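Local coordinates for protein rhamnonate dehydratase (Gibberella zeae PH-1, PDB 3FXG) that probably dehydrates L-rhamnonate to a 2-keto-3-deoxy sugar acid, as a magnesium-binding member of the enolase superfamily, at residues Y117-G127 with H276-R284; H325-H333 with V359-P370. All coordinates share one frame; numbering follows the deposited sequence.

Contact 1 (Y117-G127 with H276-R284); sequences YRASMFYGRKG and HEYSRYGFR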
loop_
_atom_site.group_PDB
_atom_site.type_symbol
_atom_site.label_atom_id
_atom_site.label_comp_id
_atom_site.label_asym_id
_atom_site.label_seq_id
_atom_site.Cartn_x
_atom_site.Cartn_y
_atom_site.Cartn_z
ATOM N N TYR A 117 -9.007 -33.099 8.145
ATOM C CA TYR A 117 -8.405 -31.803 8.445
ATOM C C TYR A 117 -9.326 -30.894 9.255
ATOM O O TYR A 117 -8.925 -30.341 10.278
ATOM C CB TYR A 117 -8.006 -31.080 7.153
ATOM C CG TYR A 117 -7.248 -29.795 7.414
ATOM C CD1 TYR A 117 -5.869 -29.805 7.623
ATOM C CD2 TYR A 117 -7.921 -28.574 7.506
ATOM C CE1 TYR A 117 -5.174 -28.624 7.922
ATOM C CE2 TYR A 117 -7.239 -27.393 7.808
ATOM C CZ TYR A 117 -5.867 -27.425 8.012
ATOM O OH TYR A 117 -5.189 -26.260 8.303
ATOM N N ARG A 118 -10.563 -30.733 8.802
ATOM C CA ARG A 118 -11.485 -29.856 9.505
ATOM C C ARG A 118 -11.937 -30.407 10.855
ATOM O O ARG A 118 -12.205 -29.643 11.777
ATOM C CB ARG A 118 -12.685 -29.523 8.604
ATOM C CG ARG A 118 -12.293 -28.635 7.414
ATOM C CD ARG A 118 -13.472 -28.283 6.512
ATOM N NE ARG A 118 -14.440 -27.372 7.129
ATOM C CZ ARG A 118 -14.247 -26.068 7.322
ATOM N NH1 ARG A 118 -13.110 -25.487 6.956
ATOM N NH2 ARG A 118 -15.214 -25.327 7.851
ATOM N N ALA A 119 -11.998 -31.729 10.982
ATOM C CA ALA A 119 -12.404 -32.338 12.246
ATOM C C ALA A 119 -11.296 -32.268 13.299
ATOM O O ALA A 119 -11.563 -32.395 14.491
ATOM C CB ALA A 119 -12.816 -33.787 12.022
ATOM N N SER A 120 -10.055 -32.068 12.863
ATOM C CA SER A 120 -8.938 -31.987 13.800
ATOM C C SER A 120 -8.380 -30.574 13.934
ATOM O O SER A 120 -7.337 -30.369 14.558
ATOM C CB SER A 120 -7.813 -32.938 13.375
ATOM O OG SER A 120 -7.327 -32.616 12.083
HETATM N N MSE A 121 -9.067 -29.596 13.352
HETATM C CA MSE A 121 -8.593 -28.222 13.430
HETATM C C MSE A 121 -8.490 -27.692 14.852
HETATM O O MSE A 121 -7.641 -26.848 15.133
HETATM C CB MSE A 121 -9.490 -27.279 12.626
HETATM C CG MSE A 121 -9.343 -27.390 11.126
HETATM SE SE MSE A 121 -9.776 -25.710 10.258
HETATM C CE MSE A 121 -11.398 -25.280 11.216
ATOM N N PHE A 122 -9.339 -28.181 15.754
ATOM C CA PHE A 122 -9.304 -27.682 17.121
ATOM C C PHE A 122 -7.998 -27.997 17.843
ATOM O O PHE A 122 -7.695 -27.391 18.868
ATOM C CB PHE A 122 -10.525 -28.175 17.921
ATOM C CG PHE A 122 -10.512 -29.642 18.250
ATOM C CD1 PHE A 122 -10.157 -30.076 19.525
ATOM C CD2 PHE A 122 -10.896 -30.586 17.302
ATOM C CE1 PHE A 122 -10.192 -31.431 19.853
ATOM C CE2 PHE A 122 -10.933 -31.945 17.618
ATOM C CZ PHE A 122 -10.583 -32.369 18.896
ATOM N N TYR A 123 -7.209 -28.918 17.300
ATOM C CA TYR A 123 -5.922 -29.244 17.915
ATOM C C TYR A 123 -4.850 -29.460 16.853
ATOM O O TYR A 123 -3.741 -29.894 17.161
ATOM C CB TYR A 123 -6.047 -30.490 18.806
ATOM C CG TYR A 123 -6.211 -31.808 18.071
ATOM C CD1 TYR A 123 -5.101 -32.573 17.706
ATOM C CD2 TYR A 123 -7.478 -32.292 17.747
ATOM C CE1 TYR A 123 -5.253 -33.789 17.035
ATOM C CE2 TYR A 123 -7.642 -33.506 17.077
ATOM C CZ TYR A 123 -6.526 -34.247 16.722
ATOM O OH TYR A 123 -6.686 -35.437 16.045
ATOM N N GLY A 124 -5.169 -29.123 15.607
ATOM C CA GLY A 124 -4.215 -29.335 14.534
ATOM C C GLY A 124 -3.834 -28.153 13.669
ATOM O O GLY A 124 -3.211 -27.201 14.144
ATOM N N ARG A 125 -4.213 -28.236 12.394
ATOM C CA ARG A 125 -3.922 -27.230 11.372
ATOM C C ARG A 125 -2.461 -27.302 10.951
ATOM O O ARG A 125 -2.133 -27.130 9.775
ATOM C CB ARG A 125 -4.271 -25.820 11.857
ATOM C CG ARG A 125 -5.762 -25.619 12.067
ATOM C CD ARG A 125 -6.139 -24.146 12.182
ATOM N NE ARG A 125 -5.454 -23.459 13.275
ATOM C CZ ARG A 125 -4.532 -22.516 13.105
ATOM N NH1 ARG A 125 -4.177 -22.149 11.881
ATOM N NH2 ARG A 125 -3.988 -21.916 14.160
ATOM N N LYS A 126 -1.581 -27.563 11.910
ATOM C CA LYS A 126 -0.165 -27.683 11.603
ATOM C C LYS A 126 0.476 -28.727 12.510
ATOM O O LYS A 126 -0.111 -29.133 13.512
ATOM C CB LYS A 126 0.533 -26.329 11.780
ATOM C CG LYS A 126 -0.040 -25.231 10.873
ATOM C CD LYS A 126 0.803 -23.975 10.879
ATOM C CE LYS A 126 0.100 -22.829 10.150
ATOM N NZ LYS A 126 -0.177 -23.109 8.709
ATOM N N GLY A 127 1.665 -29.184 12.134
ATOM C CA GLY A 127 2.376 -30.147 12.961
ATOM C C GLY A 127 1.955 -31.604 12.922
ATOM O O GLY A 127 1.365 -32.082 11.952
ATOM N N HIS A 276 8.602 -27.094 6.864
ATOM C CA HIS A 276 7.889 -27.098 8.132
ATOM C C HIS A 276 6.625 -26.241 8.109
ATOM O O HIS A 276 6.233 -25.661 9.119
ATOM C CB HIS A 276 8.817 -26.677 9.268
ATOM C CG HIS A 276 9.961 -27.620 9.474
ATOM N ND1 HIS A 276 11.226 -27.373 8.986
ATOM C CD2 HIS A 276 10.015 -28.838 10.063
ATOM C CE1 HIS A 276 12.011 -28.400 9.265
ATOM N NE2 HIS A 276 11.300 -29.302 9.917
ATOM N N GLU A 277 5.994 -26.168 6.939
ATOM C CA GLU A 277 4.743 -25.430 6.764
ATOM C C GLU A 277 3.687 -26.484 6.399
ATOM O O GLU A 277 4.026 -27.540 5.867
ATOM C CB GLU A 277 4.886 -24.383 5.657
ATOM C CG GLU A 277 3.693 -23.449 5.522
ATOM C CD GLU A 277 3.203 -22.925 6.865
ATOM O OE1 GLU A 277 2.479 -23.663 7.569
ATOM O OE2 GLU A 277 3.554 -21.780 7.220
ATOM N N TYR A 278 2.415 -26.200 6.676
ATOM C CA TYR A 278 1.345 -27.172 6.430
ATOM C C TYR A 278 0.065 -26.597 5.826
ATOM O O TYR A 278 -0.264 -25.433 6.047
ATOM C CB TYR A 278 0.973 -27.856 7.751
ATOM C CG TYR A 278 2.159 -28.224 8.618
ATOM C CD1 TYR A 278 2.627 -29.535 8.679
ATOM C CD2 TYR A 278 2.831 -27.250 9.359
ATOM C CE1 TYR A 278 3.737 -29.868 9.458
ATOM C CE2 TYR A 278 3.940 -27.570 10.135
ATOM C CZ TYR A 278 4.388 -28.879 10.180
ATOM O OH TYR A 278 5.486 -29.188 10.947
ATOM N N SER A 279 -0.657 -27.452 5.097
ATOM C CA SER A 279 -1.935 -27.137 4.445
ATOM C C SER A 279 -1.862 -26.099 3.335
ATOM O O SER A 279 -0.894 -25.345 3.227
ATOM C CB SER A 279 -2.980 -26.683 5.474
ATOM O OG SER A 279 -2.930 -25.280 5.679
ATOM N N ARG A 280 -2.904 -26.060 2.508
ATOM C CA ARG A 280 -2.950 -25.108 1.407
ATOM C C ARG A 280 -3.014 -23.689 1.958
ATOM O O ARG A 280 -2.552 -22.743 1.323
ATOM C CB ARG A 280 -4.154 -25.389 0.493
ATOM C CG ARG A 280 -5.537 -25.398 1.160
ATOM C CD ARG A 280 -6.608 -25.745 0.113
ATOM N NE ARG A 280 -7.978 -25.774 0.627
ATOM C CZ ARG A 280 -8.612 -26.870 1.038
ATOM N NH1 ARG A 280 -8.003 -28.050 1.011
ATOM N NH2 ARG A 280 -9.873 -26.790 1.451
ATOM N N TYR A 281 -3.566 -23.556 3.159
ATOM C CA TYR A 281 -3.690 -22.254 3.810
ATOM C C TYR A 281 -2.333 -21.772 4.300
ATOM O O TYR A 281 -2.059 -20.571 4.324
ATOM C CB TYR A 281 -4.658 -22.364 4.982
ATOM C CG TYR A 281 -6.016 -22.850 4.549
ATOM C CD1 TYR A 281 -6.860 -22.032 3.799
ATOM C CD2 TYR A 281 -6.445 -24.140 4.852
ATOM C CE1 TYR A 281 -8.101 -22.485 3.362
ATOM C CE2 TYR A 281 -7.684 -24.605 4.420
ATOM C CZ TYR A 281 -8.505 -23.770 3.676
ATOM O OH TYR A 281 -9.731 -24.217 3.245
ATOM N N GLY A 282 -1.485 -22.716 4.696
ATOM C CA GLY A 282 -0.165 -22.352 5.162
ATOM C C GLY A 282 0.715 -21.943 3.998
ATOM O O GLY A 282 1.436 -20.949 4.068
ATOM N N PHE A 283 0.644 -22.699 2.909
ATOM C CA PHE A 283 1.466 -22.411 1.742
ATOM C C PHE A 283 1.047 -21.207 0.910
ATOM O O PHE A 283 1.882 -20.612 0.225
ATOM C CB PHE A 283 1.574 -23.668 0.874
ATOM C CG PHE A 283 2.550 -24.667 1.418
ATOM C CD1 PHE A 283 3.920 -24.488 1.226
ATOM C CD2 PHE A 283 2.115 -25.717 2.214
ATOM C CE1 PHE A 283 4.844 -25.337 1.828
ATOM C CE2 PHE A 283 3.031 -26.573 2.825
ATOM C CZ PHE A 283 4.398 -26.379 2.631
ATOM N N ARG A 284 -0.224 -20.823 0.974
ATOM C CA ARG A 284 -0.669 -19.668 0.198
ATOM C C ARG A 284 0.152 -18.439 0.598
ATOM O O ARG A 284 0.435 -17.569 -0.231
ATOM C CB ARG A 284 -2.165 -19.400 0.420
ATOM C CG ARG A 284 -2.500 -18.549 1.634
ATOM C CD ARG A 284 -4.017 -18.461 1.837
ATOM N NE ARG A 284 -4.372 -17.551 2.929
ATOM C CZ ARG A 284 -5.606 -17.390 3.398
ATOM N NH1 ARG A 284 -6.613 -18.079 2.875
ATOM N NH2 ARG A 284 -5.837 -16.539 4.390
HETATM O O HOH W 1 -10.537 -25.820 5.750
HETATM O O HOH W 2 -2.652 -24.733 8.349
#
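The aromatic ring of Y278 lies flat against the backbone at K126 and G127. G127 N sits 3.2 Å above its plane, over the centre, with K126 C over the same face. G127 CA adds a CH-pi contact at 4.0 Å from the Y278 ring centroid, 26° off the normal. K126 then runs past the ring obliquely, its CB 3.5 Å from Y278 CD2. With CG anti to the carbonyl carbon (chi1 -60°) and a bend only at chi4, the chain carries its ammonium group beyond Y278 to E277. There K126 NZ forms a salt bridge of 2.9 Å with E277 OE1, approaching from above the carboxylate plane. The same oxygen takes the backbone N-H of Y278 (2.7 Å) on its anti lone pair, so two donors grip this one oxygen and help hold the carboxylate in place. A water accepts from K126 NZ and donates to S279 OG, 2.7 Å away, and it also lies within bonding distance of R125 O. Farther along, the phenol end of Y117 comes up to S279, its OH 3.6 Å from S279 CB, while its main polar partner is D254 of the second subunit. A second water joins R118 NH1 to Y281 OH, which also bonds D319 of the third subunit. The contact is buried and takes part in interfaces with two neighbouring subunits. It joins the loop between helices 109-119 and 128-148, in the N-terminal capping domain, to the loop after strand 270-273 that leads into helix 279-287, the domain pairing characteristic of the enolase superfamily.

Contact 2 (H325-H333 with V359-P370); sequences HASGPYSYH and VFGDLFIDEPIP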
loop_
_atom_site.group_PDB
_atom_site.type_symbol
_atom_site.label_atom_id
_atom_site.label_comp_id
_atom_site.label_asym_id
_atom_site.label_seq_id
_atom_site.Cartn_x
_atom_site.Cartn_y
_atom_site.Cartn_z
ATOM N N HIS A 325 10.559 -31.604 0.131
ATOM C CA HIS A 325 11.667 -32.012 0.984
ATOM C C HIS A 325 11.795 -33.529 1.033
ATOM O O HIS A 325 10.909 -34.210 1.550
ATOM C CB HIS A 325 11.448 -31.441 2.392
ATOM C CG HIS A 325 12.336 -32.037 3.438
ATOM N ND1 HIS A 325 12.074 -33.254 4.032
ATOM C CD2 HIS A 325 13.485 -31.586 3.995
ATOM C CE1 HIS A 325 13.023 -33.525 4.911
ATOM N NE2 HIS A 325 13.892 -32.530 4.908
ATOM N N ALA A 326 12.897 -34.047 0.489
ATOM C CA ALA A 326 13.169 -35.487 0.461
ATOM C C ALA A 326 11.916 -36.266 0.071
ATOM O O ALA A 326 11.459 -36.175 -1.067
ATOM C CB ALA A 326 13.676 -35.944 1.826
ATOM N N SER A 327 11.389 -37.047 1.013
ATOM C CA SER A 327 10.157 -37.824 0.831
ATOM C C SER A 327 10.168 -39.104 -0.008
ATOM O O SER A 327 9.160 -39.813 -0.058
ATOM C CB SER A 327 9.043 -36.905 0.319
ATOM O OG SER A 327 8.789 -35.857 1.238
ATOM N N GLY A 328 11.280 -39.411 -0.666
ATOM C CA GLY A 328 11.338 -40.628 -1.465
ATOM C C GLY A 328 10.262 -40.759 -2.537
ATOM O O GLY A 328 9.850 -39.760 -3.119
ATOM N N PRO A 329 9.790 -41.984 -2.828
ATOM C CA PRO A 329 8.755 -42.228 -3.843
ATOM C C PRO A 329 7.503 -41.356 -3.714
ATOM O O PRO A 329 6.861 -41.031 -4.713
ATOM C CB PRO A 329 8.450 -43.709 -3.667
ATOM C CG PRO A 329 9.795 -44.265 -3.296
ATOM C CD PRO A 329 10.284 -43.259 -2.275
ATOM N N TYR A 330 7.147 -40.984 -2.491
ATOM C CA TYR A 330 5.971 -40.145 -2.291
ATOM C C TYR A 330 6.182 -38.807 -2.989
ATOM O O TYR A 330 5.227 -38.167 -3.432
ATOM C CB TYR A 330 5.713 -39.936 -0.799
ATOM C CG TYR A 330 5.598 -41.236 -0.042
ATOM C CD1 TYR A 330 4.794 -42.271 -0.522
ATOM C CD2 TYR A 330 6.315 -41.448 1.135
ATOM C CE1 TYR A 330 4.709 -43.486 0.148
ATOM C CE2 TYR A 330 6.236 -42.661 1.814
ATOM C CZ TYR A 330 5.433 -43.675 1.313
ATOM O OH TYR A 330 5.366 -44.884 1.962
ATOM N N SER A 331 7.438 -38.385 -3.085
ATOM C CA SER A 331 7.756 -37.136 -3.755
ATOM C C SER A 331 8.108 -37.382 -5.222
ATOM O O SER A 331 7.810 -36.553 -6.079
ATOM C CB SER A 331 8.908 -36.421 -3.043
ATOM O OG SER A 331 10.001 -37.296 -2.830
ATOM N N TYR A 332 8.721 -38.525 -5.522
ATOM C CA TYR A 332 9.087 -38.821 -6.906
ATOM C C TYR A 332 7.861 -38.840 -7.812
ATOM O O TYR A 332 7.865 -38.237 -8.885
ATOM C CB TYR A 332 9.810 -40.173 -7.016
ATOM C CG TYR A 332 10.996 -40.321 -6.089
ATOM C CD1 TYR A 332 11.649 -39.200 -5.575
ATOM C CD2 TYR A 332 11.466 -41.584 -5.720
ATOM C CE1 TYR A 332 12.732 -39.330 -4.717
ATOM C CE2 TYR A 332 12.553 -41.723 -4.862
ATOM C CZ TYR A 332 13.178 -40.591 -4.365
ATOM O OH TYR A 332 14.241 -40.709 -3.502
ATOM N N HIS A 333 6.810 -39.527 -7.379
ATOM C CA HIS A 333 5.599 -39.616 -8.183
ATOM C C HIS A 333 4.960 -38.251 -8.393
ATOM O O HIS A 333 4.333 -38.000 -9.420
ATOM C CB HIS A 333 4.594 -40.574 -7.538
ATOM C CG HIS A 333 4.890 -42.021 -7.792
ATOM N ND1 HIS A 333 5.943 -42.685 -7.200
ATOM C CD2 HIS A 333 4.259 -42.935 -8.567
ATOM C CE1 HIS A 333 5.946 -43.946 -7.595
ATOM N NE2 HIS A 333 4.934 -44.124 -8.424
ATOM N N VAL A 359 16.043 -44.156 1.502
ATOM C CA VAL A 359 15.571 -43.110 2.404
ATOM C C VAL A 359 14.867 -43.707 3.617
ATOM O O VAL A 359 14.988 -43.196 4.730
ATOM C CB VAL A 359 14.589 -42.141 1.698
ATOM C CG1 VAL A 359 15.234 -41.553 0.449
ATOM C CG2 VAL A 359 13.305 -42.863 1.346
ATOM N N PHE A 360 14.133 -44.795 3.400
ATOM C CA PHE A 360 13.402 -45.441 4.483
ATOM C C PHE A 360 14.131 -46.661 5.041
ATOM O O PHE A 360 13.531 -47.500 5.714
ATOM C CB PHE A 360 11.998 -45.831 4.006
ATOM C CG PHE A 360 11.196 -44.673 3.475
ATOM C CD1 PHE A 360 11.012 -43.524 4.242
ATOM C CD2 PHE A 360 10.622 -44.727 2.210
ATOM C CE1 PHE A 360 10.268 -42.447 3.756
ATOM C CE2 PHE A 360 9.876 -43.655 1.713
ATOM C CZ PHE A 360 9.698 -42.513 2.488
ATOM N N GLY A 361 15.428 -46.754 4.761
ATOM C CA GLY A 361 16.214 -47.866 5.267
ATOM C C GLY A 361 15.797 -49.239 4.773
ATOM O O GLY A 361 15.455 -49.407 3.603
ATOM N N ASP A 362 15.814 -50.224 5.670
ATOM C CA ASP A 362 15.460 -51.592 5.308
ATOM C C ASP A 362 13.978 -51.935 5.443
ATOM O O ASP A 362 13.606 -53.106 5.428
ATOM C CB ASP A 362 16.298 -52.579 6.128
ATOM C CG ASP A 362 15.941 -52.571 7.603
ATOM O OD1 ASP A 362 15.307 -51.599 8.067
ATOM O OD2 ASP A 362 16.306 -53.539 8.303
ATOM N N LEU A 363 13.131 -50.917 5.567
ATOM C CA LEU A 363 11.694 -51.152 5.688
ATOM C C LEU A 363 11.161 -51.758 4.390
ATOM O O LEU A 363 10.295 -52.630 4.410
ATOM C CB LEU A 363 10.958 -49.842 5.985
ATOM C CG LEU A 363 9.429 -49.921 6.082
ATOM C CD1 LEU A 363 9.024 -50.891 7.177
ATOM C CD2 LEU A 363 8.865 -48.537 6.365
ATOM N N PHE A 364 11.685 -51.284 3.263
ATOM C CA PHE A 364 11.272 -51.771 1.949
ATOM C C PHE A 364 12.447 -52.458 1.261
ATOM O O PHE A 364 13.603 -52.223 1.616
ATOM C CB PHE A 364 10.774 -50.600 1.096
ATOM C CG PHE A 364 9.680 -49.804 1.752
ATOM C CD1 PHE A 364 8.446 -50.385 2.020
ATOM C CD2 PHE A 364 9.895 -48.483 2.132
ATOM C CE1 PHE A 364 7.437 -49.663 2.656
ATOM C CE2 PHE A 364 8.892 -47.751 2.772
ATOM C CZ PHE A 364 7.663 -48.343 3.033
ATOM N N ILE A 365 12.154 -53.298 0.274
ATOM C CA ILE A 365 13.211 -54.017 -0.433
ATOM C C ILE A 365 13.507 -53.491 -1.835
ATOM O O ILE A 365 14.516 -53.865 -2.438
ATOM C CB ILE A 365 12.868 -55.516 -0.570
ATOM C CG1 ILE A 365 11.621 -55.685 -1.433
ATOM C CG2 ILE A 365 12.637 -56.131 0.798
ATOM C CD1 ILE A 365 11.161 -57.126 -1.581
ATOM N N ASP A 366 12.644 -52.619 -2.349
ATOM C CA ASP A 366 12.818 -52.107 -3.704
ATOM C C ASP A 366 12.672 -50.597 -3.891
ATOM O O ASP A 366 12.138 -50.144 -4.906
ATOM C CB ASP A 366 11.830 -52.812 -4.631
ATOM C CG ASP A 366 10.413 -52.787 -4.092
ATOM O OD1 ASP A 366 10.167 -52.077 -3.090
ATOM O OD2 ASP A 366 9.544 -53.475 -4.670
ATOM N N GLU A 367 13.145 -49.815 -2.930
ATOM C CA GLU A 367 13.046 -48.368 -3.052
ATOM C C GLU A 367 13.952 -47.909 -4.195
ATOM O O GLU A 367 15.129 -48.260 -4.236
ATOM C CB GLU A 367 13.487 -47.699 -1.746
ATOM C CG GLU A 367 13.226 -46.201 -1.680
ATOM C CD GLU A 367 13.873 -45.547 -0.468
ATOM O OE1 GLU A 367 13.651 -46.025 0.667
ATOM O OE2 GLU A 367 14.603 -44.552 -0.652
ATOM N N PRO A 368 13.408 -47.144 -5.157
ATOM C CA PRO A 368 14.237 -46.670 -6.270
ATOM C C PRO A 368 15.170 -45.580 -5.741
ATOM O O PRO A 368 14.718 -44.630 -5.106
ATOM C CB PRO A 368 13.207 -46.136 -7.262
ATOM C CG PRO A 368 12.120 -45.627 -6.362
ATOM C CD PRO A 368 12.005 -46.732 -5.331
ATOM N N ILE A 369 16.467 -45.722 -5.990
ATOM C CA ILE A 369 17.439 -44.751 -5.494
ATOM C C ILE A 369 18.245 -44.089 -6.609
ATOM O O ILE A 369 18.697 -44.751 -7.538
ATOM C CB ILE A 369 18.399 -45.428 -4.489
ATOM C CG1 ILE A 369 17.600 -45.933 -3.287
ATOM C CG2 ILE A 369 19.472 -44.447 -4.034
ATOM C CD1 ILE A 369 18.396 -46.807 -2.347
ATOM N N PRO A 370 18.439 -42.762 -6.521
ATOM C CA PRO A 370 19.192 -42.019 -7.536
ATOM C C PRO A 370 20.707 -42.142 -7.406
ATOM O O PRO A 370 21.405 -41.150 -7.193
ATOM C CB PRO A 370 18.699 -40.591 -7.335
ATOM C CG PRO A 370 18.557 -40.519 -5.857
ATOM C CD PRO A 370 17.871 -41.840 -5.520
HETATM O O HOH W 3 14.879 -43.078 -2.985
#
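Y330 and F360 meet obliquely: their ring planes are inclined at 45° and their centroids are 5.6 Å apart. The closest approach is Y330 CE2 to F360 CZ, 3.5 Å. The F360 ring also passes P329, with CE2 4.0 Å from P329 CD, while V359 CG2 covers one of its faces from within its own segment. P329 CG in turn touches P368 CD at 3.9 Å, the two proline rings crossing at a slant. Y332 completes the apolar group. With CG anti to the carbonyl carbon (chi1 -53°), its ring is carried back along the start of its own helix, and CD2 passes P368 CG. One face of this ring lies against the backbone there, with G328 O over the centre. The phenol OH is turned to a water in the ring plane, to which it donates at 2.5 Å. That water donates to P368 O and to E367 OE2, the latter at 2.8 Å. Each carboxylate oxygen of E367 also accepts a backbone N-H: V359 N reaches OE2 on the syn side at 2.6 Å, and F360 N reaches the syn lone pair of OE1 at 3.0 Å. Direct contact between the segments is therefore mainly apolar, with polar linkage through the water, and the two backbone donors would probably favour the ionised form of E367 in this partly exposed position.

In the fold
Contact 1 closes before contact 2 opens along the chain, and their centres lie about 25 Å apart on opposite sides of the chain's centre; the nearest atoms are about 6 Å apart and do not touch. Contact 1 spans the two domains, whereas both segments of contact 2 belong to the barrel domain, around helix 329-335 and the loop between strands 344-347 and 374-376. Contact 2 also reaches the capping domain, since Y330, F360 and F364 touch strand 78-84. The capping domain is thus met by the barrel domain at both places. Contact 1 additionally meets neighbouring subunits, while no other protein chain touches contact 2.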